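Side-chain contacts in trans-4-hydroxy-L-proline dehydratase (Clostridioides difficile 70-100-2010, PDB 6VXC), which catalyses the radical-based dehydration of trans-4-hydroxy-L-proline to (S)-1-pyrroline-5-carboxylate in the anaerobic breakdown of hydroxyproline: residues N154-T157 with P158-A162; T480-G484 with Y485-S489; Q504-E507 with E508-A512; E511-K514 with K515-Y519. All coordinates share one frame; numbering follows the deposited sequence.

In the fold
The four contacts follow one another along the chain, all within the pyruvate formate lyase-like part of this glycyl radical enzyme. Contact 1 joins helix 148-155 to helix 158-166. Contact 2 is the exit from helix 473-481. Contacts 3 and 4 are successive turns at the start of helix 506-538; they share Glu-511 and Ala-512, and their centres are about 11 Å apart. Thr-480 of contact 2 packs on both; contact 2 lies, centre to centre, about 17 Å from contact 3 and about 13 Å from contact 4. Contact 1 reaches contact 4 through Glu-159 and Tyr-519, at about 20 Å between centres. Helix 506-538 links the set, away from the glycyl radical site and the probable active-site residues.

Contact 1: N154-T157 with P158-A162; sequences NAMT and PEWLA
Thr-157 is the N-cap of helix 158-166, at the end of a short link from helix 148-155. The backbone at Met-156 and Thr-157 is extended, then turns helical at Pro-158. The first regular helical bond runs from Leu-161 N to Thr-157 O, 3.0 Å long. Thr-157 OG1 accepts from Trp-160 N at 3.1 Å, with an N-H...O angle of 164°. This gives a first-turn amide a side-chain acceptor, as N-caps do. A chi1 of 67° sets OG1 between the backbone N and the carbonyl carbon, facing the helix start. Pro-158 takes the first helical position, where its lack of an N-H costs nothing.

Met-156 lies on one face of the indole of Trp-160. Its chain bends at chi2 and chi3 to follow the ring. CG sits over the six-membered ring in a CH-pi contact, 3.6 Å from its centroid. Tyr-164 stacks on the indole and Phe-169 meets it edge-to-face. Met-156 also touches Val-530 of helix 506-538. The sulfur makes the Met-aromatic contact: Met-156 SD stands over the five-membered ring of Trp-160, 3.4 Å from Trp-160 CE2.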
loop_
_atom_site.group_PDB
_atom_site.type_symbol
_atom_site.label_atom_id
_atom_site.label_comp_id
_atom_site.label_asym_id
_atom_site.label_seq_id
_atom_site.Cartn_x
_atom_site.Cartn_y
_atom_site.Cartn_z
ATOM N N ASN A 154 -22.732 -8.355 -7.660
ATOM C CA ASN A 154 -23.795 -8.916 -8.486
ATOM C C ASN A 154 -23.301 -9.394 -9.842
ATOM O O ASN A 154 -24.000 -10.171 -10.494
ATOM C CB ASN A 154 -24.914 -7.896 -8.642
ATOM C CG ASN A 154 -25.616 -7.646 -7.335
ATOM O OD1 ASN A 154 -25.589 -8.499 -6.443
ATOM N ND2 ASN A 154 -26.239 -6.487 -7.199
ATOM N N ALA A 155 -22.123 -8.967 -10.280
ATOM C CA ALA A 155 -21.607 -9.396 -11.572
ATOM C C ALA A 155 -20.652 -10.582 -11.492
ATOM O O ALA A 155 -20.249 -11.096 -12.535
ATOM C CB ALA A 155 -20.912 -8.230 -12.277
ATOM N N MET A 156 -20.294 -11.044 -10.297
ATOM C CA MET A 156 -19.318 -12.115 -10.171
ATOM C C MET A 156 -19.983 -13.474 -10.383
ATOM O O MET A 156 -21.158 -13.664 -10.070
ATOM C CB MET A 156 -18.646 -12.064 -8.793
ATOM C CG MET A 156 -17.809 -10.791 -8.539
ATOM S SD MET A 156 -16.370 -10.673 -9.591
ATOM C CE MET A 156 -16.997 -9.630 -10.901
ATOM N N THR A 157 -19.213 -14.425 -10.920
ATOM C CA THR A 157 -19.721 -15.770 -11.113
ATOM C C THR A 157 -19.858 -16.485 -9.776
ATOM O O THR A 157 -19.226 -16.111 -8.790
ATOM C CB THR A 157 -18.794 -16.589 -12.010
ATOM O OG1 THR A 157 -17.550 -16.819 -11.332
ATOM C CG2 THR A 157 -18.550 -15.906 -13.338
ATOM N N PRO A 158 -20.661 -17.546 -9.726
ATOM C CA PRO A 158 -20.719 -18.349 -8.497
ATOM C C PRO A 158 -19.389 -18.988 -8.134
ATOM O O PRO A 158 -19.112 -19.179 -6.947
ATOM C CB PRO A 158 -21.783 -19.415 -8.811
ATOM C CG PRO A 158 -22.026 -19.343 -10.257
ATOM C CD PRO A 158 -21.641 -17.984 -10.733
ATOM N N GLU A 159 -18.561 -19.331 -9.120
ATOM C CA GLU A 159 -17.239 -19.868 -8.817
ATOM C C GLU A 159 -16.353 -18.833 -8.118
ATOM O O GLU A 159 -15.601 -19.174 -7.199
ATOM C CB GLU A 159 -16.566 -20.379 -10.095
ATOM C CG GLU A 159 -17.181 -21.621 -10.727
ATOM C CD GLU A 159 -18.384 -21.350 -11.635
ATOM O OE1 GLU A 159 -18.814 -20.192 -11.813
ATOM O OE2 GLU A 159 -18.902 -22.334 -12.183
ATOM N N TRP A 160 -16.393 -17.580 -8.583
ATOM C CA TRP A 160 -15.682 -16.470 -7.936
ATOM C C TRP A 160 -16.178 -16.252 -6.513
ATOM O O TRP A 160 -15.385 -16.073 -5.581
ATOM C CB TRP A 160 -15.875 -15.194 -8.763
ATOM C CG TRP A 160 -15.042 -13.980 -8.373
ATOM C CD1 TRP A 160 -13.928 -13.523 -9.015
ATOM C CD2 TRP A 160 -15.273 -13.074 -7.283
ATOM N NE1 TRP A 160 -13.443 -12.398 -8.396
ATOM C CE2 TRP A 160 -14.248 -12.100 -7.328
ATOM C CE3 TRP A 160 -16.233 -12.993 -6.270
ATOM C CZ2 TRP A 160 -14.164 -11.058 -6.400
ATOM C CZ3 TRP A 160 -16.148 -11.959 -5.343
ATOM C CH2 TRP A 160 -15.115 -11.009 -5.411
ATOM N N LEU A 161 -17.501 -16.208 -6.339
ATOM C CA LEU A 161 -18.071 -15.968 -5.017
ATOM C C LEU A 161 -17.704 -17.084 -4.051
ATOM O O LEU A 161 -17.437 -16.829 -2.878
ATOM C CB LEU A 161 -19.595 -15.809 -5.118
ATOM C CG LEU A 161 -20.056 -14.511 -5.792
ATOM C CD1 LEU A 161 -21.498 -14.593 -6.299
ATOM C CD2 LEU A 161 -19.903 -13.331 -4.831
ATOM N N ALA A 162 -17.705 -18.327 -4.516
ATOM C CA ALA A 162 -17.317 -19.425 -3.637
ATOM C C ALA A 162 -15.848 -19.315 -3.242
ATOM O O ALA A 162 -15.503 -19.462 -2.063
ATOM C CB ALA A 162 -17.606 -20.765 -4.312
#

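Contact 2: T480-G484 with Y485-S489; sequences TLNNG and YDPIS
Pro-487 points CG at one face of the Asn-482 amide, its ring tilted away. Asn-482 is the first residue of a type I' beta turn that ends at Tyr-485. Pro-487 CG is 3.5 Å from Asn-482 ND2 and 3.7 Å from Asn-482 OD1. A chi2 of -89° turns that face to the proline. Asn-482 ND2 is held by Glu-478 O, one turn back in helix 473-481.

A second flat group is the carboxylate of Asp-486. Both oxygens are met from above its plane. OD1 takes Ile-488 N in an Asx turn at 3.0 Å and also forms a salt bridge with Lys-475. OD2 takes Ser-489 N and Ser-489 OG, both from the same face. These bonds would fix the rotation of the buried carboxylate.

The turn also ends helix 473-481. Asn-483, with positive phi, is the C' residue of a Schellman motif. The backbone angles of Gly-484 would jam a CB against Asn-483 O, which calls for glycine. The short, weakly bonded strand 485-486 that follows pairs with 491-492 as a small hairpin. Tyr-485 N closes the turn on Asn-482 O at 3.0 Å, coming from above the carbonyl plane, and Tyr-485 CB lies 3.3 Å from the same oxygen.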
loop_
_atom_site.group_PDB
_atom_site.type_symbol
_atom_site.label_atom_id
_atom_site.label_comp_id
_atom_site.label_asym_id
_atom_site.label_seq_id
_atom_site.Cartn_x
_atom_site.Cartn_y
_atom_site.Cartn_z
ATOM N N THR A 480 -5.427 -28.901 -4.030
ATOM C CA THR A 480 -4.782 -29.976 -4.784
ATOM C C THR A 480 -4.787 -31.283 -4.001
ATOM O O THR A 480 -5.060 -32.350 -4.561
ATOM C CB THR A 480 -3.334 -29.591 -5.134
ATOM O OG1 THR A 480 -3.310 -28.338 -5.817
ATOM C CG2 THR A 480 -2.657 -30.666 -6.011
ATOM N N LEU A 481 -4.408 -31.229 -2.720
ATOM C CA LEU A 481 -4.349 -32.427 -1.892
ATOM C C LEU A 481 -5.727 -32.982 -1.547
ATOM O O LEU A 481 -5.807 -34.083 -1.004
ATOM C CB LEU A 481 -3.549 -32.147 -0.615
ATOM C CG LEU A 481 -2.073 -31.781 -0.842
ATOM C CD1 LEU A 481 -1.386 -31.426 0.463
ATOM C CD2 LEU A 481 -1.344 -32.909 -1.519
ATOM N N ASN A 482 -6.802 -32.245 -1.843
ATOM C CA ASN A 482 -8.172 -32.665 -1.575
ATOM C C ASN A 482 -9.011 -32.747 -2.853
ATOM O O ASN A 482 -10.240 -32.745 -2.778
ATOM C CB ASN A 482 -8.819 -31.714 -0.566
ATOM C CG ASN A 482 -8.308 -31.929 0.862
ATOM O OD1 ASN A 482 -8.854 -32.737 1.606
ATOM N ND2 ASN A 482 -7.249 -31.214 1.236
ATOM N N ASN A 483 -8.369 -32.833 -4.019
ATOM C CA ASN A 483 -9.066 -33.021 -5.292
ATOM C C ASN A 483 -10.084 -31.909 -5.532
ATOM O O ASN A 483 -11.206 -32.147 -5.981
ATOM C CB ASN A 483 -9.719 -34.406 -5.338
ATOM C CG ASN A 483 -10.081 -34.863 -6.740
ATOM O OD1 ASN A 483 -9.562 -34.371 -7.742
ATOM N ND2 ASN A 483 -10.925 -35.882 -6.806
ATOM N N GLY A 484 -9.690 -30.680 -5.216
ATOM C CA GLY A 484 -10.522 -29.518 -5.435
ATOM C C GLY A 484 -11.465 -29.203 -4.302
ATOM O O GLY A 484 -12.105 -28.149 -4.323
ATOM N N TYR A 485 -11.583 -30.093 -3.331
ATOM C CA TYR A 485 -12.467 -29.894 -2.197
ATOM C C TYR A 485 -11.749 -29.077 -1.134
ATOM O O TYR A 485 -10.566 -29.287 -0.868
ATOM C CB TYR A 485 -12.901 -31.253 -1.645
ATOM C CG TYR A 485 -13.850 -31.228 -0.477
ATOM C CD1 TYR A 485 -15.194 -30.930 -0.659
ATOM C CD2 TYR A 485 -13.420 -31.558 0.797
ATOM C CE1 TYR A 485 -16.072 -30.935 0.399
ATOM C CE2 TYR A 485 -14.294 -31.570 1.861
ATOM C CZ TYR A 485 -15.614 -31.258 1.649
ATOM O OH TYR A 485 -16.486 -31.266 2.701
ATOM N N ASP A 486 -12.462 -28.134 -0.544
ATOM C CA ASP A 486 -11.905 -27.323 0.526
ATOM C C ASP A 486 -12.307 -27.926 1.867
ATOM O O ASP A 486 -13.491 -27.881 2.221
ATOM C CB ASP A 486 -12.396 -25.883 0.401
ATOM C CG ASP A 486 -12.002 -25.018 1.570
ATOM O OD1 ASP A 486 -11.111 -25.421 2.330
ATOM O OD2 ASP A 486 -12.610 -23.935 1.722
ATOM N N PRO A 487 -11.373 -28.475 2.648
ATOM C CA PRO A 487 -11.757 -29.120 3.908
ATOM C C PRO A 487 -12.338 -28.163 4.928
ATOM O O PRO A 487 -12.963 -28.620 5.891
ATOM C CB PRO A 487 -10.435 -29.716 4.420
ATOM C CG PRO A 487 -9.451 -29.542 3.320
ATOM C CD PRO A 487 -9.916 -28.421 2.487
ATOM N N ILE A 488 -12.118 -26.858 4.775
ATOM C CA ILE A 488 -12.588 -25.879 5.749
ATOM C C ILE A 488 -13.997 -25.395 5.403
ATOM O O ILE A 488 -14.915 -25.505 6.221
ATOM C CB ILE A 488 -11.601 -24.699 5.865
ATOM C CG1 ILE A 488 -10.196 -25.206 6.187
ATOM C CG2 ILE A 488 -12.077 -23.701 6.914
ATOM C CD1 ILE A 488 -10.101 -26.079 7.436
ATOM N N SER A 489 -14.187 -24.837 4.210
ATOM C CA SER A 489 -15.547 -24.452 3.846
ATOM C C SER A 489 -16.414 -25.653 3.498
ATOM O O SER A 489 -17.623 -25.481 3.330
ATOM C CB SER A 489 -15.552 -23.468 2.677
ATOM O OG SER A 489 -15.205 -24.123 1.474
#

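Contact 3: Q504-E507 with E508-A512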
loop_
_atom_site.group_PDB
_atom_site.type_symbol
_atom_site.label_atom_id
_atom_site.label_comp_id
_atom_site.label_asym_id
_atom_site.label_seq_id
_atom_site.Cartn_x
_atom_site.Cartn_y
_atom_site.Cartn_z
ATOM N N GLN A 504 1.896 -40.968 -8.689
ATOM C CA GLN A 504 3.030 -41.869 -8.591
ATOM C C GLN A 504 4.346 -41.135 -8.442
ATOM O O GLN A 504 5.354 -41.766 -8.112
ATOM C CB GLN A 504 3.092 -42.783 -9.822
ATOM C CG GLN A 504 1.981 -43.819 -9.835
ATOM C CD GLN A 504 1.939 -44.622 -8.536
ATOM O OE1 GLN A 504 2.947 -45.210 -8.117
ATOM N NE2 GLN A 504 0.776 -44.629 -7.879
ATOM N N SER A 505 4.355 -39.822 -8.666
ATOM C CA SER A 505 5.595 -39.076 -8.657
ATOM C C SER A 505 5.343 -37.671 -8.135
ATOM O O SER A 505 4.222 -37.154 -8.188
ATOM C CB SER A 505 6.206 -39.006 -10.065
ATOM O OG SER A 505 5.410 -38.174 -10.887
ATOM N N TYR A 506 6.423 -37.041 -7.668
ATOM C CA TYR A 506 6.337 -35.638 -7.294
ATOM C C TYR A 506 5.918 -34.780 -8.486
ATOM O O TYR A 506 5.111 -33.856 -8.339
ATOM C CB TYR A 506 7.671 -35.157 -6.731
ATOM C CG TYR A 506 7.626 -33.691 -6.395
ATOM C CD1 TYR A 506 7.035 -33.248 -5.214
ATOM C CD2 TYR A 506 8.112 -32.750 -7.282
ATOM C CE1 TYR A 506 6.978 -31.893 -4.911
ATOM C CE2 TYR A 506 8.052 -31.409 -7.001
ATOM C CZ TYR A 506 7.489 -30.982 -5.817
ATOM O OH TYR A 506 7.445 -29.645 -5.546
ATOM N N GLU A 507 6.458 -35.072 -9.674
ATOM C CA GLU A 507 6.092 -34.315 -10.869
ATOM C C GLU A 507 4.595 -34.381 -11.132
ATOM O O GLU A 507 3.984 -33.396 -11.557
ATOM C CB GLU A 507 6.859 -34.820 -12.094
ATOM C CG GLU A 507 8.363 -34.483 -12.100
ATOM C CD GLU A 507 9.198 -35.343 -11.130
ATOM O OE1 GLU A 507 8.681 -36.369 -10.631
ATOM O OE2 GLU A 507 10.370 -34.986 -10.874
ATOM N N GLU A 508 3.986 -35.533 -10.876
ATOM C CA GLU A 508 2.550 -35.645 -11.050
ATOM C C GLU A 508 1.807 -34.756 -10.064
ATOM O O GLU A 508 0.833 -34.092 -10.440
ATOM C CB GLU A 508 2.127 -37.097 -10.891
ATOM C CG GLU A 508 0.929 -37.444 -11.671
ATOM C CD GLU A 508 0.509 -38.878 -11.470
ATOM O OE1 GLU A 508 -0.709 -39.130 -11.611
ATOM O OE2 GLU A 508 1.381 -39.728 -11.176
ATOM N N LEU A 509 2.243 -34.730 -8.798
ATOM C CA LEU A 509 1.622 -33.834 -7.824
ATOM C C LEU A 509 1.794 -32.368 -8.220
ATOM O O LEU A 509 0.852 -31.582 -8.136
ATOM C CB LEU A 509 2.203 -34.073 -6.433
ATOM C CG LEU A 509 1.840 -33.006 -5.396
ATOM C CD1 LEU A 509 0.349 -33.006 -5.040
ATOM C CD2 LEU A 509 2.707 -33.146 -4.168
ATOM N N PHE A 510 2.998 -31.975 -8.634
ATOM C CA PHE A 510 3.233 -30.572 -8.960
ATOM C C PHE A 510 2.435 -30.135 -10.182
ATOM O O PHE A 510 2.006 -28.984 -10.251
ATOM C CB PHE A 510 4.718 -30.299 -9.183
ATOM C CG PHE A 510 5.058 -28.819 -9.266
ATOM C CD1 PHE A 510 4.795 -27.968 -8.199
ATOM C CD2 PHE A 510 5.652 -28.290 -10.406
ATOM C CE1 PHE A 510 5.103 -26.595 -8.268
ATOM C CE2 PHE A 510 5.965 -26.932 -10.479
ATOM C CZ PHE A 510 5.690 -26.088 -9.407
ATOM N N GLU A 511 2.240 -31.030 -11.150
ATOM C CA GLU A 511 1.378 -30.723 -12.288
ATOM C C GLU A 511 -0.063 -30.495 -11.850
ATOM O O GLU A 511 -0.721 -29.577 -12.337
ATOM C CB GLU A 511 1.458 -31.852 -13.316
ATOM C CG GLU A 511 0.317 -31.864 -14.325
ATOM C CD GLU A 511 0.285 -33.162 -15.149
ATOM O OE1 GLU A 511 1.112 -33.296 -16.075
ATOM O OE2 GLU A 511 -0.546 -34.060 -14.851
ATOM N N ALA A 512 -0.567 -31.321 -10.929
ATOM C CA ALA A 512 -1.910 -31.111 -10.393
ATOM C C ALA A 512 -2.022 -29.763 -9.686
ATOM O O ALA A 512 -3.019 -29.048 -9.846
ATOM C CB ALA A 512 -2.277 -32.249 -9.431
#
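Ser-505 is the N-cap of the long helix 506-538, and Glu-508 closes over the helix start from its third position. Ser-505 OG accepts from Glu-508 N at 3.0 Å, with an N-H...O angle of 152°. The hydroxyl reaches the amide because chi1 is 70°, which turns OG inward over the first turn. Ser-505 O receives Leu-509 N at 3.2 Å, the first regular helical bond.

The side chain of Glu-508 runs back in the other direction. It is extended beyond CG and brings OE2 to Gln-504 N, the residue before the cap, at 2.8 Å. The N-H points almost straight at the oxygen, at 165°, but comes from above the carboxylate plane. Two side-chain bonds thus tie the helix start. They do not make a capping box, in which Glu-508 would accept from Ser-505 N instead. A carboxylate at this end of a helix would also suit the helix dipole.

On the buried side, Tyr-506 and Phe-510 are one turn apart. They lie side by side and point the same way. Tyr-506 CE2 is 4.1 Å from Phe-510 CB, and Tyr-506 OH is 4.1 Å from Phe-510 CD1. In the backbone between them, Phe-510 N bonds to Tyr-506 O at 2.8 Å. The contact between Leu-509 CD2 and the Tyr-506 ring is looser.

These apolar groups face three helices. Tyr-506, Leu-509 and Phe-510 touch Leu-582 of helix 575-591, whose Lys-586 makes a cation-pi contact with Tyr-506. Phe-510 also reaches Ile-639 of helix 630-647, and Leu-509 packs on helix 473-481.

Contact 4: E511-K514 with K515-Y519; sequences EAFK and KQLHY
Leu-517 N bonds to Phe-513 O at 2.9 Å, and His-518 N bonds to Lys-514 O at the same length. They belong to an unbroken alpha-helical ladder within helix 506-538. Two further rungs, Lys-515 N to Glu-511 O and Gln-516 N to Ala-512 O, are each 3.0 Å.

On the outer side, Glu-511 and Lys-515 are an i, i+4 pair of opposite charge. Both chains are extended beyond CG. Glu-511 CG is anti to its N (chi1 162°) and Lys-515 CG anti to its carbonyl carbon (chi1 -70°), which lets the two chains run alongside each other and point the same way. The touch is between the aliphatic parts, with Lys-515 CE 4.0 Å from Glu-511 CG. Lys-515 NZ stays 4.0 Å from Glu-511 OE2, beyond a salt bridge. Any attraction is probably modest.

On the inner side, Phe-513 and Leu-517 cross at a slant. Leu-517 CD2 is the branch that reaches the ring, 4.2 Å from Phe-513 CE2.

Gln-516 bends at chi2, and its NE2 donates to Ile-495 O and Thr-497 OG1, so this buried amide is anchored in the loop beside the helix. His-518 ND1 bonds to Glu-646 OE2, near the end of helix 630-647. Phe-513 and Leu-517 both pack on Ile-476 of helix 473-481, while Ala-512 and Gln-516 touch Thr-480 one turn further along that helix.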
loop_
_atom_site.group_PDB
_atom_site.type_symbol
_atom_site.label_atom_id
_atom_site.label_comp_id
_atom_site.label_asym_id
_atom_site.label_seq_id
_atom_site.Cartn_x
_atom_site.Cartn_y
_atom_site.Cartn_z
ATOM N N GLU A 511 2.240 -31.030 -11.150
ATOM C CA GLU A 511 1.378 -30.723 -12.288
ATOM C C GLU A 511 -0.063 -30.495 -11.850
ATOM O O GLU A 511 -0.721 -29.577 -12.337
ATOM C CB GLU A 511 1.458 -31.852 -13.316
ATOM C CG GLU A 511 0.317 -31.864 -14.325
ATOM C CD GLU A 511 0.285 -33.162 -15.149
ATOM O OE1 GLU A 511 1.112 -33.296 -16.075
ATOM O OE2 GLU A 511 -0.546 -34.060 -14.851
ATOM N N ALA A 512 -0.567 -31.321 -10.929
ATOM C CA ALA A 512 -1.910 -31.111 -10.393
ATOM C C ALA A 512 -2.022 -29.763 -9.686
ATOM O O ALA A 512 -3.019 -29.048 -9.846
ATOM C CB ALA A 512 -2.277 -32.249 -9.431
ATOM N N PHE A 513 -1.006 -29.399 -8.901
ATOM C CA PHE A 513 -0.993 -28.082 -8.269
ATOM C C PHE A 513 -1.050 -26.967 -9.303
ATOM O O PHE A 513 -1.788 -25.990 -9.133
ATOM C CB PHE A 513 0.263 -27.924 -7.411
ATOM C CG PHE A 513 0.563 -26.494 -7.013
ATOM C CD1 PHE A 513 -0.126 -25.890 -5.977
ATOM C CD2 PHE A 513 1.522 -25.760 -7.698
ATOM C CE1 PHE A 513 0.146 -24.575 -5.611
ATOM C CE2 PHE A 513 1.796 -24.442 -7.353
ATOM C CZ PHE A 513 1.105 -23.843 -6.309
ATOM N N LYS A 514 -0.253 -27.085 -10.367
ATOM C CA LYS A 514 -0.252 -26.063 -11.406
ATOM C C LYS A 514 -1.611 -25.956 -12.090
ATOM O O LYS A 514 -2.041 -24.849 -12.447
ATOM C CB LYS A 514 0.857 -26.355 -12.416
ATOM C CG LYS A 514 2.260 -26.081 -11.856
ATOM C CD LYS A 514 3.307 -25.976 -12.964
ATOM C CE LYS A 514 3.618 -27.332 -13.602
ATOM N NZ LYS A 514 4.729 -27.294 -14.613
ATOM N N LYS A 515 -2.328 -27.073 -12.228
ATOM C CA LYS A 515 -3.677 -27.004 -12.786
ATOM C C LYS A 515 -4.639 -26.308 -11.832
ATOM O O LYS A 515 -5.471 -25.508 -12.269
ATOM C CB LYS A 515 -4.207 -28.396 -13.124
ATOM C CG LYS A 515 -3.533 -29.080 -14.295
ATOM C CD LYS A 515 -4.271 -30.387 -14.573
ATOM C CE LYS A 515 -3.478 -31.335 -15.435
ATOM N NZ LYS A 515 -4.245 -32.605 -15.572
ATOM N N GLN A 516 -4.544 -26.586 -10.526
ATOM C CA GLN A 516 -5.381 -25.847 -9.591
ATOM C C GLN A 516 -5.058 -24.359 -9.640
ATOM O O GLN A 516 -5.964 -23.525 -9.642
ATOM C CB GLN A 516 -5.217 -26.388 -8.176
ATOM C CG GLN A 516 -5.696 -27.815 -8.002
ATOM C CD GLN A 516 -7.196 -27.908 -7.849
ATOM O OE1 GLN A 516 -7.904 -26.897 -7.826
ATOM N NE2 GLN A 516 -7.689 -29.129 -7.722
ATOM N N LEU A 517 -3.769 -24.018 -9.722
ATOM C CA LEU A 517 -3.349 -22.624 -9.824
ATOM C C LEU A 517 -3.939 -21.950 -11.060
ATOM O O LEU A 517 -4.455 -20.832 -10.981
ATOM C CB LEU A 517 -1.825 -22.556 -9.858
ATOM C CG LEU A 517 -1.127 -21.206 -9.948
ATOM C CD1 LEU A 517 -1.589 -20.326 -8.816
ATOM C CD2 LEU A 517 0.382 -21.426 -9.882
ATOM N N HIS A 518 -3.817 -22.604 -12.216
ATOM C CA HIS A 518 -4.352 -22.062 -13.462
ATOM C C HIS A 518 -5.835 -21.763 -13.324
ATOM O O HIS A 518 -6.302 -20.693 -13.710
ATOM C CB HIS A 518 -4.099 -23.049 -14.610
ATOM C CG HIS A 518 -4.725 -22.647 -15.916
ATOM N ND1 HIS A 518 -4.283 -21.571 -16.660
ATOM C CD2 HIS A 518 -5.744 -23.193 -16.620
ATOM C CE1 HIS A 518 -5.004 -21.473 -17.764
ATOM N NE2 HIS A 518 -5.896 -22.445 -17.764
ATOM N N TYR A 519 -6.588 -22.697 -12.745
ATOM C CA TYR A 519 -8.022 -22.492 -12.577
ATOM C C TYR A 519 -8.305 -21.303 -11.667
ATOM O O TYR A 519 -9.144 -20.451 -11.975
ATOM C CB TYR A 519 -8.650 -23.757 -12.010
ATOM C CG TYR A 519 -10.133 -23.654 -11.722
ATOM C CD1 TYR A 519 -11.057 -23.561 -12.758
ATOM C CD2 TYR A 519 -10.607 -23.693 -10.422
ATOM C CE1 TYR A 519 -12.410 -23.493 -12.502
ATOM C CE2 TYR A 519 -11.956 -23.626 -10.147
ATOM C CZ TYR A 519 -12.857 -23.523 -11.193
ATOM O OH TYR A 519 -14.204 -23.455 -10.937
#